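Long-range contacts in beta-galactosidase/beta-glucuronidase (PDB 6MVF), which probably hydrolyses terminal beta-glucuronides or related beta-glycosides as a glycosyl hydrolase family 2 enzyme, and binds flavin mononucleotide: residues 325-336 / 350-361; 487-495 / 543-554. All blocks are in the same frame, centred on the assembly; numbering follows the deposited sequence.

Interaction 1: 325-336 / 350-361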
# COMPACT_ATOMS: atom_id res chain seq x y z
N LYS A 325 -20.14 14.98 0.58
CA LYS A 325 -20.97 13.78 0.55
C LYS A 325 -21.56 13.46 1.92
O LYS A 325 -22.75 13.14 2.03
CB LYS A 325 -20.17 12.58 0.04
CG LYS A 325 -21.04 11.34 -0.27
CD LYS A 325 -21.76 11.54 -1.60
CE LYS A 325 -22.70 10.43 -1.91
NZ LYS A 325 -23.48 10.76 -3.10
N GLU A 326 -20.75 13.53 2.98
CA GLU A 326 -21.26 13.26 4.33
C GLU A 326 -22.36 14.25 4.73
O GLU A 326 -23.23 13.92 5.54
CB GLU A 326 -20.13 13.34 5.35
CG GLU A 326 -19.07 12.25 5.23
CD GLU A 326 -17.75 12.62 5.92
OE1 GLU A 326 -16.75 11.85 5.76
OE2 GLU A 326 -17.71 13.67 6.62
N LEU A 327 -22.29 15.47 4.19
CA LEU A 327 -23.30 16.48 4.43
C LEU A 327 -24.66 16.06 3.89
O LEU A 327 -25.70 16.44 4.44
CB LEU A 327 -22.84 17.80 3.80
CG LEU A 327 -23.78 18.99 3.94
CD1 LEU A 327 -23.93 19.39 5.40
CD2 LEU A 327 -23.30 20.15 3.09
N GLY A 328 -24.68 15.25 2.84
CA GLY A 328 -25.93 14.88 2.20
C GLY A 328 -26.30 15.75 1.02
O GLY A 328 -27.43 15.66 0.55
N ALA A 329 -25.39 16.60 0.55
CA ALA A 329 -25.59 17.36 -0.67
C ALA A 329 -25.58 16.45 -1.90
O ALA A 329 -24.79 15.51 -2.00
CB ALA A 329 -24.49 18.42 -0.79
N ASN A 330 -26.45 16.75 -2.86
CA ASN A 330 -26.45 16.01 -4.12
C ASN A 330 -26.03 16.87 -5.31
O ASN A 330 -26.00 16.38 -6.43
CB ASN A 330 -27.82 15.41 -4.41
CG ASN A 330 -28.91 16.46 -4.51
OD1 ASN A 330 -28.64 17.66 -4.43
ND2 ASN A 330 -30.14 16.01 -4.72
N THR A 331 -25.73 18.15 -5.08
CA THR A 331 -25.29 19.02 -6.16
C THR A 331 -24.15 19.90 -5.65
O THR A 331 -24.11 20.26 -4.46
CB THR A 331 -26.46 19.89 -6.71
OG1 THR A 331 -26.01 20.71 -7.79
CG2 THR A 331 -27.09 20.75 -5.63
N ILE A 332 -23.22 20.21 -6.53
CA ILE A 332 -22.14 21.12 -6.21
C ILE A 332 -22.00 22.12 -7.34
O ILE A 332 -21.74 21.73 -8.48
CB ILE A 332 -20.80 20.40 -6.01
CG1 ILE A 332 -20.82 19.51 -4.77
CG2 ILE A 332 -19.69 21.46 -5.90
CD1 ILE A 332 -19.63 18.55 -4.71
N ARG A 333 -22.13 23.41 -7.01
CA ARG A 333 -21.80 24.47 -7.95
C ARG A 333 -20.31 24.78 -7.85
O ARG A 333 -19.83 25.25 -6.80
CB ARG A 333 -22.64 25.72 -7.70
CG ARG A 333 -22.22 26.87 -8.60
CD ARG A 333 -23.02 28.12 -8.34
NE ARG A 333 -22.57 29.22 -9.19
CZ ARG A 333 -22.52 30.49 -8.80
NH1 ARG A 333 -22.89 30.82 -7.57
NH2 ARG A 333 -22.08 31.42 -9.64
N LEU A 334 -19.58 24.53 -8.93
CA LEU A 334 -18.12 24.67 -8.92
C LEU A 334 -17.74 26.07 -9.42
O LEU A 334 -17.18 26.26 -10.51
CB LEU A 334 -17.49 23.56 -9.75
CG LEU A 334 -17.44 22.32 -8.87
CD1 LEU A 334 -16.79 21.16 -9.58
CD2 LEU A 334 -16.70 22.64 -7.56
N ALA A 335 -18.03 27.06 -8.59
CA ALA A 335 -17.76 28.44 -8.94
C ALA A 335 -16.28 28.77 -8.68
O ALA A 335 -15.62 28.07 -7.92
CB ALA A 335 -18.69 29.36 -8.14
N HIS A 336 -15.76 29.81 -9.33
CA HIS A 336 -16.39 30.60 -10.40
C HIS A 336 -15.59 30.40 -11.68
O HIS A 336 -15.39 31.34 -12.45
CB HIS A 336 -16.41 32.11 -10.11
CG HIS A 336 -17.42 32.55 -9.09
ND1 HIS A 336 -18.78 32.48 -9.32
CD2 HIS A 336 -17.27 33.13 -7.88
CE1 HIS A 336 -19.42 32.97 -8.27
NE2 HIS A 336 -18.53 33.37 -7.38
N LEU A 350 -18.17 10.02 -6.73
CA LEU A 350 -19.02 10.07 -5.55
C LEU A 350 -20.46 10.41 -5.87
O LEU A 350 -21.34 10.17 -5.04
CB LEU A 350 -18.45 11.06 -4.53
CG LEU A 350 -17.06 10.63 -4.01
CD1 LEU A 350 -16.47 11.64 -3.06
CD2 LEU A 350 -17.16 9.29 -3.32
N GLY A 351 -20.73 10.95 -7.06
CA GLY A 351 -22.09 11.27 -7.47
C GLY A 351 -22.63 12.59 -6.95
O GLY A 351 -23.26 12.63 -5.88
N PHE A 352 -22.36 13.67 -7.69
CA PHE A 352 -22.96 14.98 -7.47
C PHE A 352 -23.35 15.55 -8.83
O PHE A 352 -22.59 15.42 -9.79
CB PHE A 352 -22.01 16.00 -6.82
CG PHE A 352 -21.52 15.61 -5.48
CD1 PHE A 352 -22.32 15.74 -4.36
CD2 PHE A 352 -20.21 15.18 -5.31
CE1 PHE A 352 -21.85 15.40 -3.09
CE2 PHE A 352 -19.73 14.85 -4.05
CZ PHE A 352 -20.55 14.96 -2.94
N ALA A 353 -24.49 16.23 -8.87
CA ALA A 353 -24.86 17.05 -10.02
C ALA A 353 -24.03 18.33 -10.01
O ALA A 353 -24.13 19.12 -9.06
CB ALA A 353 -26.36 17.36 -9.97
N VAL A 354 -23.21 18.56 -11.04
CA VAL A 354 -22.23 19.65 -11.04
C VAL A 354 -22.66 20.76 -11.99
O VAL A 354 -23.03 20.50 -13.14
CB VAL A 354 -20.82 19.16 -11.42
CG1 VAL A 354 -19.89 20.36 -11.65
CG2 VAL A 354 -20.28 18.24 -10.34
N TRP A 355 -22.59 22.00 -11.50
CA TRP A 355 -22.70 23.22 -12.30
C TRP A 355 -21.27 23.75 -12.50
O TRP A 355 -20.60 24.14 -11.53
CB TRP A 355 -23.64 24.20 -11.59
CG TRP A 355 -23.57 25.73 -11.90
CD1 TRP A 355 -22.50 26.46 -12.37
CD2 TRP A 355 -24.64 26.68 -11.71
NE1 TRP A 355 -22.84 27.78 -12.49
CE2 TRP A 355 -24.14 27.95 -12.09
CE3 TRP A 355 -25.96 26.59 -11.25
CZ2 TRP A 355 -24.92 29.12 -12.04
CZ3 TRP A 355 -26.74 27.75 -11.19
CH2 TRP A 355 -26.21 29.00 -11.59
N ALA A 356 -20.79 23.72 -13.74
CA ALA A 356 -19.47 24.24 -14.08
C ALA A 356 -19.61 25.57 -14.83
O ALA A 356 -20.53 25.74 -15.63
CB ALA A 356 -18.68 23.24 -14.93
N GLU A 357 -18.68 26.50 -14.58
CA GLU A 357 -18.79 27.83 -15.16
C GLU A 357 -17.41 28.43 -15.45
O GLU A 357 -16.38 27.94 -14.99
CB GLU A 357 -19.59 28.77 -14.25
CG GLU A 357 -18.89 29.17 -13.00
CD GLU A 357 -19.72 30.12 -12.13
OE1 GLU A 357 -20.96 30.11 -12.24
OE2 GLU A 357 -19.13 30.89 -11.33
N ILE A 358 -17.43 29.50 -16.25
CA ILE A 358 -16.24 30.29 -16.59
C ILE A 358 -16.23 31.53 -15.70
O ILE A 358 -17.29 31.91 -15.19
CB ILE A 358 -16.23 30.67 -18.08
CG1 ILE A 358 -17.51 31.45 -18.42
CG2 ILE A 358 -16.07 29.44 -18.96
CD1 ILE A 358 -17.65 31.79 -19.86
N PRO A 359 -15.07 32.19 -15.50
CA PRO A 359 -15.04 33.39 -14.63
C PRO A 359 -15.45 34.68 -15.33
O PRO A 359 -14.80 35.71 -15.16
CB PRO A 359 -13.57 33.45 -14.18
CG PRO A 359 -12.83 32.84 -15.32
CD PRO A 359 -13.73 31.78 -15.92
N PHE A 360 -16.51 34.64 -16.13
CA PHE A 360 -17.14 35.83 -16.70
C PHE A 360 -17.98 36.49 -15.60
O PHE A 360 -19.18 36.27 -15.46
CB PHE A 360 -17.98 35.41 -17.91
CG PHE A 360 -18.50 36.54 -18.72
CD1 PHE A 360 -17.96 37.82 -18.61
CD2 PHE A 360 -19.57 36.33 -19.61
CE1 PHE A 360 -18.46 38.86 -19.37
CE2 PHE A 360 -20.09 37.36 -20.37
CZ PHE A 360 -19.53 38.63 -20.25
N ILE A 361 -17.32 37.32 -14.79
CA ILE A 361 -17.85 37.69 -13.48
C ILE A 361 -17.88 39.21 -13.30
O ILE A 361 -16.92 39.91 -13.64
CB ILE A 361 -17.04 37.01 -12.36
CG1 ILE A 361 -17.64 37.30 -10.98
CG2 ILE A 361 -15.58 37.42 -12.41
CD1 ILE A 361 -17.41 36.16 -9.98
O HOH W 1 -16.75 24.91 -12.88
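R333 and W355 lie side by side and point the same way from neighbouring strands. R333 CG sits over the five-membered ring of the indole, 3.8 Å from its centroid, in a CH-pi contact. CG is anti to the backbone N (chi1 175°) and the chain runs extended from CG to NE, which lays NE over the same indole face, near its rim. The guanidinium is turned 55° from the indole. Its NH2 forms a salt bridge with E357 OE1 at 3.1 Å, in the guanidinium plane and on the syn side of the carboxylate. NH2 also bonds N398. W355 NE1 reaches E357 OE1 from the anti side, tilted out of the carboxylate plane, at 3.0 Å, so two donors grip this oxygen. The other oxygen, E357 OE2, takes H336 ND1 at 2.6 Å. Ring and carboxylate are nearly coplanar there, and these bonds fix the rotation of the carboxylate. I361 CD1 covers one face of the H336 ring and A335 CB the opposite one. A cis peptide bond precedes H336.

At the other end, I332 CD1 lies over the F352 ring, 3.6 Å from its centroid. A329 O and K325 N are at the edge of that ring. The K325 chain bends at chi2 (78°), and its NZ bonds L350 O at 2.9 Å. A353 O accepts from T331 OG1 and I332 N, which come from opposite faces of its carbonyl plane.

I332, L334 and V354 face helix 341-350, on the sheet side opposite R333 and W355. Parallel strands 331-334 and 353-357, joined through that helix, form a beta-alpha-beta crossover of the TIM barrel.

Interaction 2: 487-495 / 543-554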
# COMPACT_ATOMS: atom_id res chain seq x y z
N TYR A 487 -26.85 31.75 -1.67
CA TYR A 487 -27.47 32.33 -0.49
C TYR A 487 -26.60 31.93 0.68
O TYR A 487 -25.89 30.92 0.62
CB TYR A 487 -28.91 31.84 -0.31
CG TYR A 487 -29.05 30.39 0.08
CD1 TYR A 487 -29.06 29.38 -0.89
CD2 TYR A 487 -29.18 30.02 1.41
CE1 TYR A 487 -29.19 28.04 -0.52
CE2 TYR A 487 -29.31 28.70 1.79
CZ TYR A 487 -29.32 27.71 0.83
OH TYR A 487 -29.47 26.41 1.23
N GLY A 488 -26.61 32.72 1.74
CA GLY A 488 -25.76 32.39 2.86
C GLY A 488 -25.59 33.58 3.79
O GLY A 488 -26.23 34.61 3.64
N CYS A 489 -24.67 33.41 4.73
CA CYS A 489 -24.60 34.31 5.86
C CYS A 489 -23.28 34.03 6.56
O CYS A 489 -22.82 32.89 6.58
CB CYS A 489 -25.80 34.05 6.76
SG CYS A 489 -25.82 34.87 8.28
N GLU A 490 -22.65 35.07 7.08
CA GLU A 490 -21.37 34.87 7.74
C GLU A 490 -21.58 34.26 9.10
O GLU A 490 -22.59 34.49 9.76
CB GLU A 490 -20.60 36.18 7.88
CG GLU A 490 -20.35 36.87 6.55
CD GLU A 490 -18.97 36.59 6.02
OE1 GLU A 490 -18.15 36.11 6.84
OE2 GLU A 490 -18.72 36.86 4.81
N GLY A 491 -20.61 33.44 9.49
CA GLY A 491 -20.54 32.82 10.80
C GLY A 491 -19.08 32.72 11.21
O GLY A 491 -18.26 32.07 10.54
N ILE A 492 -18.73 33.40 12.29
CA ILE A 492 -17.37 33.41 12.82
C ILE A 492 -17.47 32.77 14.20
O ILE A 492 -18.16 33.30 15.08
CB ILE A 492 -16.79 34.83 12.83
CG1 ILE A 492 -16.78 35.33 11.37
CG2 ILE A 492 -15.42 34.86 13.45
CD1 ILE A 492 -16.14 36.67 11.14
N ILE A 493 -16.84 31.60 14.38
CA ILE A 493 -17.31 30.71 15.45
C ILE A 493 -16.74 31.05 16.83
O ILE A 493 -17.03 30.35 17.80
CB ILE A 493 -17.05 29.22 15.12
CG1 ILE A 493 -15.60 28.94 14.76
CG2 ILE A 493 -17.96 28.75 14.03
CD1 ILE A 493 -15.35 27.50 14.33
N ASN A 494 -15.98 32.13 16.95
CA ASN A 494 -15.69 32.63 18.30
C ASN A 494 -16.73 33.63 18.82
O ASN A 494 -16.75 33.86 20.04
CB ASN A 494 -14.29 33.25 18.35
CG ASN A 494 -14.15 34.47 17.48
OD1 ASN A 494 -14.00 34.36 16.27
ND2 ASN A 494 -14.19 35.66 18.09
N TRP A 495 -17.60 34.21 17.96
CA TRP A 495 -18.69 35.08 18.41
C TRP A 495 -19.95 34.27 18.71
O TRP A 495 -20.34 33.40 17.91
CB TRP A 495 -19.03 36.16 17.37
CG TRP A 495 -17.87 36.89 16.79
CD1 TRP A 495 -17.60 37.06 15.47
CD2 TRP A 495 -16.81 37.55 17.51
NE1 TRP A 495 -16.43 37.78 15.31
CE2 TRP A 495 -15.93 38.09 16.55
CE3 TRP A 495 -16.53 37.73 18.86
CZ2 TRP A 495 -14.79 38.80 16.90
CZ3 TRP A 495 -15.39 38.42 19.21
CH2 TRP A 495 -14.54 38.95 18.24
N ARG A 543 -11.17 41.40 1.98
CA ARG A 543 -12.18 41.43 3.04
C ARG A 543 -11.62 41.88 4.38
O ARG A 543 -10.52 41.48 4.78
CB ARG A 543 -12.80 40.04 3.24
CG ARG A 543 -13.77 39.64 2.17
CD ARG A 543 -15.15 40.12 2.50
NE ARG A 543 -16.07 39.69 1.46
CZ ARG A 543 -17.37 39.56 1.63
NH1 ARG A 543 -17.92 39.82 2.82
NH2 ARG A 543 -18.12 39.15 0.61
N SER A 544 -12.42 42.65 5.12
CA SER A 544 -12.11 42.95 6.52
C SER A 544 -13.43 43.25 7.21
O SER A 544 -14.03 44.30 6.96
CB SER A 544 -11.13 44.11 6.64
OG SER A 544 -10.84 44.40 8.00
N GLU A 545 -13.87 42.35 8.09
CA GLU A 545 -15.15 42.49 8.78
C GLU A 545 -15.33 41.34 9.75
O GLU A 545 -14.74 40.26 9.59
CB GLU A 545 -16.33 42.52 7.80
CG GLU A 545 -16.58 41.23 7.03
CD GLU A 545 -17.45 41.45 5.79
OE1 GLU A 545 -16.89 41.80 4.73
OE2 GLU A 545 -18.70 41.28 5.87
N GLY A 546 -16.15 41.57 10.77
CA GLY A 546 -16.37 40.57 11.80
C GLY A 546 -15.15 40.25 12.64
O GLY A 546 -15.13 39.22 13.31
N GLY A 547 -14.14 41.12 12.64
CA GLY A 547 -12.93 40.87 13.40
C GLY A 547 -11.96 39.92 12.75
O GLY A 547 -11.08 39.38 13.42
N VAL A 548 -12.11 39.66 11.45
CA VAL A 548 -11.24 38.77 10.70
C VAL A 548 -10.91 39.45 9.40
O VAL A 548 -11.79 40.06 8.77
CB VAL A 548 -11.92 37.41 10.43
CG1 VAL A 548 -11.05 36.54 9.53
CG2 VAL A 548 -12.25 36.69 11.75
N LYS A 549 -9.65 39.36 8.98
CA LYS A 549 -9.22 39.90 7.70
C LYS A 549 -8.89 38.76 6.74
O LYS A 549 -8.44 37.69 7.16
CB LYS A 549 -7.98 40.78 7.87
CG LYS A 549 -8.22 42.02 8.68
CD LYS A 549 -6.96 42.41 9.42
CE LYS A 549 -6.86 43.91 9.55
NZ LYS A 549 -6.86 44.50 8.19
N GLY A 550 -9.13 38.99 5.45
CA GLY A 550 -8.69 38.10 4.39
C GLY A 550 -9.65 37.00 3.98
O GLY A 550 -9.25 36.13 3.18
N ARG A 551 -10.89 36.99 4.46
CA ARG A 551 -11.70 35.79 4.36
C ARG A 551 -13.15 36.12 4.04
O ARG A 551 -13.70 37.11 4.52
CB ARG A 551 -11.68 34.99 5.68
CG ARG A 551 -10.29 34.66 6.21
CD ARG A 551 -9.61 33.65 5.35
NE ARG A 551 -8.23 33.46 5.78
CZ ARG A 551 -7.85 32.78 6.86
NH1 ARG A 551 -8.74 32.18 7.64
NH2 ARG A 551 -6.56 32.70 7.16
N ASN A 552 -13.76 35.25 3.25
CA ASN A 552 -15.20 35.07 3.28
C ASN A 552 -15.50 33.93 4.26
O ASN A 552 -14.99 32.81 4.09
CB ASN A 552 -15.73 34.77 1.88
CG ASN A 552 -17.25 34.77 1.82
OD1 ASN A 552 -17.90 33.95 2.46
ND2 ASN A 552 -17.82 35.68 1.03
N ASN A 553 -16.28 34.22 5.30
CA ASN A 553 -16.56 33.26 6.36
C ASN A 553 -18.02 32.80 6.34
O ASN A 553 -18.63 32.56 7.39
CB ASN A 553 -16.18 33.83 7.72
CG ASN A 553 -14.67 33.85 7.95
OD1 ASN A 553 -13.97 32.82 7.83
ND2 ASN A 553 -14.15 35.02 8.27
N LYS A 554 -18.58 32.66 5.14
CA LYS A 554 -19.93 32.13 4.96
C LYS A 554 -19.94 30.61 4.84
O LYS A 554 -20.95 30.04 4.40
CB LYS A 554 -20.60 32.77 3.73
CG LYS A 554 -20.66 34.28 3.77
CD LYS A 554 -21.76 34.85 2.87
CE LYS A 554 -21.73 36.39 2.85
NZ LYS A 554 -20.53 36.93 2.10
O HOH W 2 -23.58 30.77 4.59
O HOH W 3 -15.22 37.57 8.00
O HOH W 4 -16.51 38.40 5.33
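The W495 ring meets G546 edge-on: G546 O lies near the indole plane and accepts from NE1 at 2.8 Å. N494 ND2 lies above one indole face, offset toward the rim. E545 CD lies at the edge of the R543 guanidinium; NH1 bonds E545 OE1 at 2.9 Å as part of a salt bridge, from above the carboxylate plane. E490 OE2 lies well out of the guanidinium plane, 3.7 Å from R543 NH1: a long ion pair of charges only. R543 has a further salt bridge to D152. The E490 carboxylate stands nearly perpendicular to the N553 amide (89°). Bent at chi2 (-98°), E490 turns OE2 to K554 NZ, a weak bond of 3.3 Å within a salt bridge. K554 NZ also bonds Y459. The backbones join where G491 N donates to N553 O at 3.0 Å. I492 CD1 packs on V548 CG2 at 3.9 Å, the two side chains sliding past each other in opposite directions.

N263 of the second subunit packs on I492 and V548, so the contact borders a subunit interface. The loop after strand 482-487, with Y513 of helix 507-522 against C489, meets the hairpin 543-549 and residues N553 and K554, just after strand 551-552, which pairs with strand 538-540.

Interaction 1 comes first along the chain. It closes a short loop of 13 residues, mostly helix 341-350, between two adjacent barrel strands. Interaction 2 opens only after it has closed, so the two are in series and neither nest nor cross. Its loop is longer, 47 residues, and holds helix 507-522 and barrel strand 529-532. Interaction 1 lies in the barrel wall near the middle of the chain. Interaction 2 joins the loop after barrel strand 482-487 to the short strands and turns that come after barrel strand 529-532. Their centres are about 22 Å apart and their nearest atoms about 7 Å, without touching. The barrel sheet connects them: strand 292-300 pairs with both 331-334 and 529-532.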